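Local coordinates for PduO-type ATP--cob(I)alamin adenosyltransferase (Sulfolobus tokodaii, PDB 1WOZ), which probably transfers the adenosyl group of ATP to the cobalt of a reduced corrinoid, as PduO-type adenosyltransferases do, at the interface of chains A and B. Sequence-based numbering; all coordinates share one arbitrary frame. Chains: chain A/B, 177aa long conserved hypothetical protein (ST1454).

Contact 1: the interface of chains A and B. Residues chain A 125-126, 129, 147; chain B 20-21, 25-26.
A:Glu125 and B:Lys20 meet through opposite charges, the carboxylate OE2 lying 2.7 Å from the ammonium NZ in a hydrogen-bonded salt bridge. The two side chains cross at about a right angle, and the lysine comes down over the carboxylate, 73° out of its plane. The same oxygen accepts a second bond from within chain A: ND2 of A:Asn147 stands 3.0 Å from OE2 of A:Glu125, on the syn side and from the opposite face. Gripped between an amide and an ammonium group, the carboxylate should be hindered from turning. B:Lys20 is poorly ordered, however, so the bridge may be looser than its length suggests.

A polar contact follows one helical residue along. A:Arg126 bends at chi3 (-52°), which turns NE toward B:Asn26, and NE donates to the amide OD1 over 2.9 Å. The acceptor lies at the edge of the guanidinium, in its plane, whereas the donor sits well above the carbonyl plane; the two flat groups are almost perpendicular. A water links NH2 of A:Arg126 to the same OD1, so the amide oxygen is approached both directly and through solvent.

Apolar packing fills in between. The methylenes of A:Arg126 carry it: CG rests 3.8 Å from CD of B:Lys20, while CD touches CG1 of B:Val25. Beyond them, CG1 of A:Val129 meets CB of the poorly ordered B:Asp21.

The patch joins helix 109-134 of one subunit to the segment before helix 23-44 and the first turn of that helix in its neighbour, and probably lies at or beside the inter-subunit ATP site of this family, although no nucleotide is modelled here.

Contact 2: the interface of chains A and B. Residues chain A 171, 173; chain B 59, 62-63, 66, 75.
A:Tyr171 reaches across to helix 48-69 of chain B and shows how one aromatic residue can unite apolar and polar contacts. Its ring lies against B:Phe62, whose CB stands over the middle of the tyrosine face, 3.4 Å from the ring centroid, in a CH-pi contact. The side chains run past each other in opposite directions, which also brings CB of A:Tyr171 over the rim of the phenylalanine ring, 3.8 Å from CG of B:Phe62. With CG trans to the backbone N (chi1 -180°), the phenol projects away from its strand and along this helix surface. CG1 of B:Val59 and the aliphatic CG of B:Glu63 pack near CE1.

The polar contact is made at the far end of the ring. The phenol OH donates to the carboxylate OE1 of B:Glu66 over 2.6 Å, approaching 54° out of the carboxylate plane. The carboxylate carbon CD lies at the tyrosine edge, 3.5 Å from CE2, with its plane 83° from that of the ring. CE of B:Lys75 comes within 3.3 Å of the tyrosine OH. A salt bridge within chain B, from NZ of B:Lys75 to OE1 of B:Glu63 at 3.1 Å, ties together two residues flanking the hydroxyl and may steady that side.

Replacing A:Tyr171 with a leucine would probably leave B:Glu66 without its phenol donor and expose part of the B:Phe62 flank, now covered by the ring.

In the fold, the tyrosine belongs to strand 169-173 near the C-terminus of chain A, and this short strand leaves the helical bundle of its own chain and packs against helix 48-69 of the neighbour, with B:Lys75 contributed by the loop that follows.

Contact 1: the interface of chains A and B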
ATOM      1  N   GLU A 125      -4.864   9.004  -8.929  1.00 19.73           N
ATOM      2  CA  GLU A 125      -5.029  10.201  -9.776  1.00 21.55           C
ATOM      3  C   GLU A 125      -4.084  10.149 -10.989  1.00 22.32           C
ATOM      4  O   GLU A 125      -4.515  10.382 -12.132  1.00 21.57           O
ATOM      5  CB  GLU A 125      -4.758  11.483  -8.976  1.00 20.88           C
ATOM      6  CG  GLU A 125      -4.884  12.749  -9.849  1.00 25.06           C
ATOM      7  CD  GLU A 125      -4.464  14.025  -9.145  1.00 26.74           C
ATOM      8  OE1 GLU A 125      -4.056  13.973  -7.959  1.00 26.01           O
ATOM      9  OE2 GLU A 125      -4.548  15.097  -9.788  1.00 28.51           O
ATOM     10  N   ARG A 126      -2.801   9.848 -10.754  1.00 21.72           N
ATOM     11  CA  ARG A 126      -1.839   9.735 -11.859  1.00 23.13           C
ATOM     12  C   ARG A 126      -2.238   8.620 -12.821  1.00 22.97           C
ATOM     13  O   ARG A 126      -2.187   8.801 -14.039  1.00 24.51           O
ATOM     14  CB  ARG A 126      -0.411   9.460 -11.357  1.00 23.50           C
ATOM     15  CG  ARG A 126       0.274  10.620 -10.612  1.00 24.29           C
ATOM     16  CD  ARG A 126       1.764  10.293 -10.416  1.00 24.09           C
ATOM     17  NE  ARG A 126       1.992   8.975  -9.808  1.00 24.73           N
ATOM     18  CZ  ARG A 126       1.859   8.696  -8.502  1.00 24.72           C
ATOM     19  NH1 ARG A 126       1.495   9.632  -7.636  1.00 21.30           N
ATOM     20  NH2 ARG A 126       2.106   7.470  -8.057  1.00 25.82           N
ATOM     21  N   VAL A 129      -5.053   9.633 -15.189  1.00 28.95           N
ATOM     22  CA  VAL A 129      -4.609  10.430 -16.326  1.00 30.38           C
ATOM     23  C   VAL A 129      -4.105   9.488 -17.422  1.00 30.40           C
ATOM     24  O   VAL A 129      -4.392   9.677 -18.603  1.00 30.38           O
ATOM     25  CB  VAL A 129      -3.483  11.406 -15.922  1.00 30.43           C
ATOM     26  CG1 VAL A 129      -2.936  12.115 -17.159  1.00 30.75           C
ATOM     27  CG2 VAL A 129      -4.029  12.435 -14.943  1.00 29.96           C
ATOM     28  N   ASN A 147      -8.207  14.571  -7.404  1.00 20.82           N
ATOM     29  CA  ASN A 147      -7.255  15.632  -7.056  1.00 21.76           C
ATOM     30  C   ASN A 147      -7.695  16.346  -5.776  1.00 21.95           C
ATOM     31  O   ASN A 147      -6.876  16.573  -4.869  1.00 22.60           O
ATOM     32  CB  ASN A 147      -7.119  16.611  -8.237  1.00 23.70           C
ATOM     33  CG  ASN A 147      -6.170  17.794  -7.944  1.00 26.10           C
ATOM     34  OD1 ASN A 147      -6.592  18.825  -7.426  1.00 27.39           O
ATOM     35  ND2 ASN A 147      -4.895  17.636  -8.284  1.00 25.62           N
TER
ATOM     36  N   LYS B  20       0.866  15.702 -16.193  1.00 61.92           N
ATOM     37  CA  LYS B  20       1.076  14.630 -15.225  1.00 59.96           C
ATOM     38  C   LYS B  20       1.301  13.303 -15.948  1.00 58.93           C
ATOM     39  O   LYS B  20       1.346  13.257 -17.186  1.00 59.43           O
ATOM     40  CB  LYS B  20      -0.141  14.533 -14.303  1.00 59.84           C
ATOM     41  CG  LYS B  20      -0.033  13.516 -13.182  1.00 59.45           C
ATOM     42  CD  LYS B  20      -1.090  13.797 -12.122  1.00 59.89           C
ATOM     43  CE  LYS B  20      -0.878  15.170 -11.498  1.00 60.31           C
ATOM     44  NZ  LYS B  20      -1.969  15.563 -10.565  1.00 60.77           N
ATOM     45  N   ASP B  21       1.435  12.228 -15.172  1.00 56.33           N
ATOM     46  CA  ASP B  21       1.670  10.890 -15.712  1.00 53.86           C
ATOM     47  C   ASP B  21       3.088  10.787 -16.287  1.00 49.92           C
ATOM     48  O   ASP B  21       3.498   9.738 -16.781  1.00 49.83           O
ATOM     49  CB  ASP B  21       0.644  10.548 -16.799  1.00 56.46           C
ATOM     50  CG  ASP B  21       0.630   9.062 -17.143  1.00 59.31           C
ATOM     51  OD1 ASP B  21       0.002   8.694 -18.160  1.00 61.37           O
ATOM     52  OD2 ASP B  21       1.237   8.261 -16.392  1.00 60.94           O
ATOM     53  N   VAL B  25       6.895  13.011 -12.528  1.00 25.45           N
ATOM     54  CA  VAL B  25       5.762  13.116 -11.609  1.00 24.02           C
ATOM     55  C   VAL B  25       5.478  11.779 -10.926  1.00 23.53           C
ATOM     56  O   VAL B  25       5.195  11.737  -9.726  1.00 22.34           O
ATOM     57  CB  VAL B  25       4.501  13.616 -12.340  1.00 25.10           C
ATOM     58  CG1 VAL B  25       3.303  13.614 -11.381  1.00 25.87           C
ATOM     59  CG2 VAL B  25       4.750  15.039 -12.856  1.00 26.94           C
ATOM     60  N   ASN B  26       5.553  10.692 -11.689  1.00 23.45           N
ATOM     61  CA  ASN B  26       5.348   9.357 -11.123  1.00 23.35           C
ATOM     62  C   ASN B  26       6.453   8.968 -10.120  1.00 22.34           C
ATOM     63  O   ASN B  26       6.170   8.373  -9.084  1.00 21.99           O
ATOM     64  CB  ASN B  26       5.256   8.323 -12.246  1.00 24.87           C
ATOM     65  CG  ASN B  26       3.851   8.223 -12.830  1.00 28.41           C
ATOM     66  OD1 ASN B  26       2.930   7.710 -12.187  1.00 30.88           O
ATOM     67  ND2 ASN B  26       3.678   8.716 -14.046  1.00 30.43           N
TER
HETATM   68  O   HOH W   1       3.488   5.564  -9.949  1.00 32.50           O

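Contact 2: the interface of chains A and B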
ATOM      1  N   TYR A 171       9.816  20.113   5.805  1.00 20.59           N
ATOM      2  CA  TYR A 171      10.979  20.126   4.922  1.00 21.52           C
ATOM      3  C   TYR A 171      10.629  21.435   4.213  1.00 22.04           C
ATOM      4  O   TYR A 171       9.941  21.463   3.185  1.00 20.66           O
ATOM      5  CB  TYR A 171      10.963  18.984   3.922  1.00 21.97           C
ATOM      6  CG  TYR A 171      12.183  19.026   3.025  1.00 23.44           C
ATOM      7  CD1 TYR A 171      13.404  18.488   3.450  1.00 22.66           C
ATOM      8  CD2 TYR A 171      12.126  19.632   1.761  1.00 24.28           C
ATOM      9  CE1 TYR A 171      14.533  18.546   2.642  1.00 24.50           C
ATOM     10  CE2 TYR A 171      13.261  19.698   0.938  1.00 24.76           C
ATOM     11  CZ  TYR A 171      14.453  19.149   1.384  1.00 25.28           C
ATOM     12  OH  TYR A 171      15.545  19.148   0.561  1.00 25.83           O
ATOM     13  N   ILE A 173      10.159  24.698   2.220  1.00 24.14           N
ATOM     14  CA  ILE A 173      10.403  25.216   0.869  1.00 25.20           C
ATOM     15  C   ILE A 173      10.046  26.702   0.776  1.00 25.30           C
ATOM     16  O   ILE A 173      10.046  27.275  -0.305  1.00 25.06           O
ATOM     17  CB  ILE A 173       9.602  24.443  -0.206  1.00 27.70           C
ATOM     18  CG1 ILE A 173       8.100  24.527   0.092  1.00 30.47           C
ATOM     19  CG2 ILE A 173      10.086  23.024  -0.267  1.00 32.21           C
ATOM     20  CD1 ILE A 173       7.222  24.153  -1.057  1.00 34.94           C
TER
ATOM     21  N   VAL B  59      13.542  12.965   5.542  1.00 18.40           N
ATOM     22  CA  VAL B  59      14.118  14.226   5.089  1.00 19.09           C
ATOM     23  C   VAL B  59      14.898  13.949   3.794  1.00 19.77           C
ATOM     24  O   VAL B  59      14.768  14.692   2.809  1.00 20.23           O
ATOM     25  CB  VAL B  59      15.079  14.792   6.155  1.00 19.49           C
ATOM     26  CG1 VAL B  59      15.899  15.948   5.561  1.00 20.01           C
ATOM     27  CG2 VAL B  59      14.273  15.239   7.389  1.00 20.32           C
ATOM     28  N   PHE B  62      13.004  13.700   0.687  1.00 19.25           N
ATOM     29  CA  PHE B  62      12.668  15.013   0.113  1.00 20.65           C
ATOM     30  C   PHE B  62      13.896  15.527  -0.645  1.00 20.41           C
ATOM     31  O   PHE B  62      13.772  16.146  -1.696  1.00 20.82           O
ATOM     32  CB  PHE B  62      12.264  16.025   1.194  1.00 19.77           C
ATOM     33  CG  PHE B  62      10.798  15.989   1.529  1.00 21.57           C
ATOM     34  CD1 PHE B  62      10.312  15.153   2.524  1.00 20.42           C
ATOM     35  CD2 PHE B  62       9.890  16.769   0.805  1.00 21.15           C
ATOM     36  CE1 PHE B  62       8.936  15.086   2.795  1.00 19.33           C
ATOM     37  CE2 PHE B  62       8.517  16.702   1.078  1.00 22.09           C
ATOM     38  CZ  PHE B  62       8.051  15.853   2.080  1.00 20.91           C
ATOM     39  N   GLU B  63      15.094  15.275  -0.118  1.00 20.76           N
ATOM     40  CA  GLU B  63      16.289  15.715  -0.836  1.00 20.68           C
ATOM     41  C   GLU B  63      16.423  14.979  -2.170  1.00 21.46           C
ATOM     42  O   GLU B  63      16.839  15.563  -3.190  1.00 21.13           O
ATOM     43  CB  GLU B  63      17.532  15.505   0.032  1.00 22.06           C
ATOM     44  CG  GLU B  63      17.525  16.415   1.253  1.00 24.74           C
ATOM     45  CD  GLU B  63      18.814  16.367   2.061  1.00 28.69           C
ATOM     46  OE1 GLU B  63      19.114  17.373   2.727  1.00 33.09           O
ATOM     47  OE2 GLU B  63      19.514  15.335   2.058  1.00 32.29           O
ATOM     48  N   GLU B  66      14.251  16.602  -4.635  1.00 22.50           N
ATOM     49  CA  GLU B  66      14.794  17.858  -5.151  1.00 23.54           C
ATOM     50  C   GLU B  66      15.922  17.586  -6.134  1.00 22.65           C
ATOM     51  O   GLU B  66      16.072  18.300  -7.131  1.00 23.51           O
ATOM     52  CB  GLU B  66      15.281  18.749  -3.998  1.00 25.94           C
ATOM     53  CG  GLU B  66      14.141  19.161  -3.086  1.00 28.03           C
ATOM     54  CD  GLU B  66      14.382  20.464  -2.333  1.00 29.36           C
ATOM     55  OE1 GLU B  66      15.385  20.581  -1.593  1.00 27.53           O
ATOM     56  OE2 GLU B  66      13.530  21.363  -2.483  1.00 31.20           O
ATOM     57  N   LYS B  75      20.178  19.732  -4.861  1.00 36.64           N
ATOM     58  CA  LYS B  75      20.605  18.696  -3.926  1.00 36.03           C
ATOM     59  C   LYS B  75      21.231  17.627  -4.808  1.00 35.81           C
ATOM     60  O   LYS B  75      20.799  17.425  -5.948  1.00 32.96           O
ATOM     61  CB  LYS B  75      19.410  18.091  -3.178  1.00 37.18           C
ATOM     62  CG  LYS B  75      18.688  19.020  -2.202  1.00 39.85           C
ATOM     63  CD  LYS B  75      19.485  19.228  -0.924  1.00 41.58           C
ATOM     64  CE  LYS B  75      18.714  20.099   0.043  1.00 42.47           C
ATOM     65  NZ  LYS B  75      19.381  20.135   1.366  1.00 46.61           N
TER

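The centres of contact 1 and contact 2 are about 20 Å apart, and the two share no residue or secondary-structure element. Each draws on a different part of both chains: contact 1 uses the helical body of chain A and the N-terminal region of chain B, whereas contact 2 uses the C-terminal strand of chain A and a different helix of chain B. Attachment at two separated points should restrain rocking of one subunit against the other. Since the interface is not an exact two-fold and the deposited assembly holds three copies, these unlike surfaces are consistent with head-to-tail pairing round a trimer.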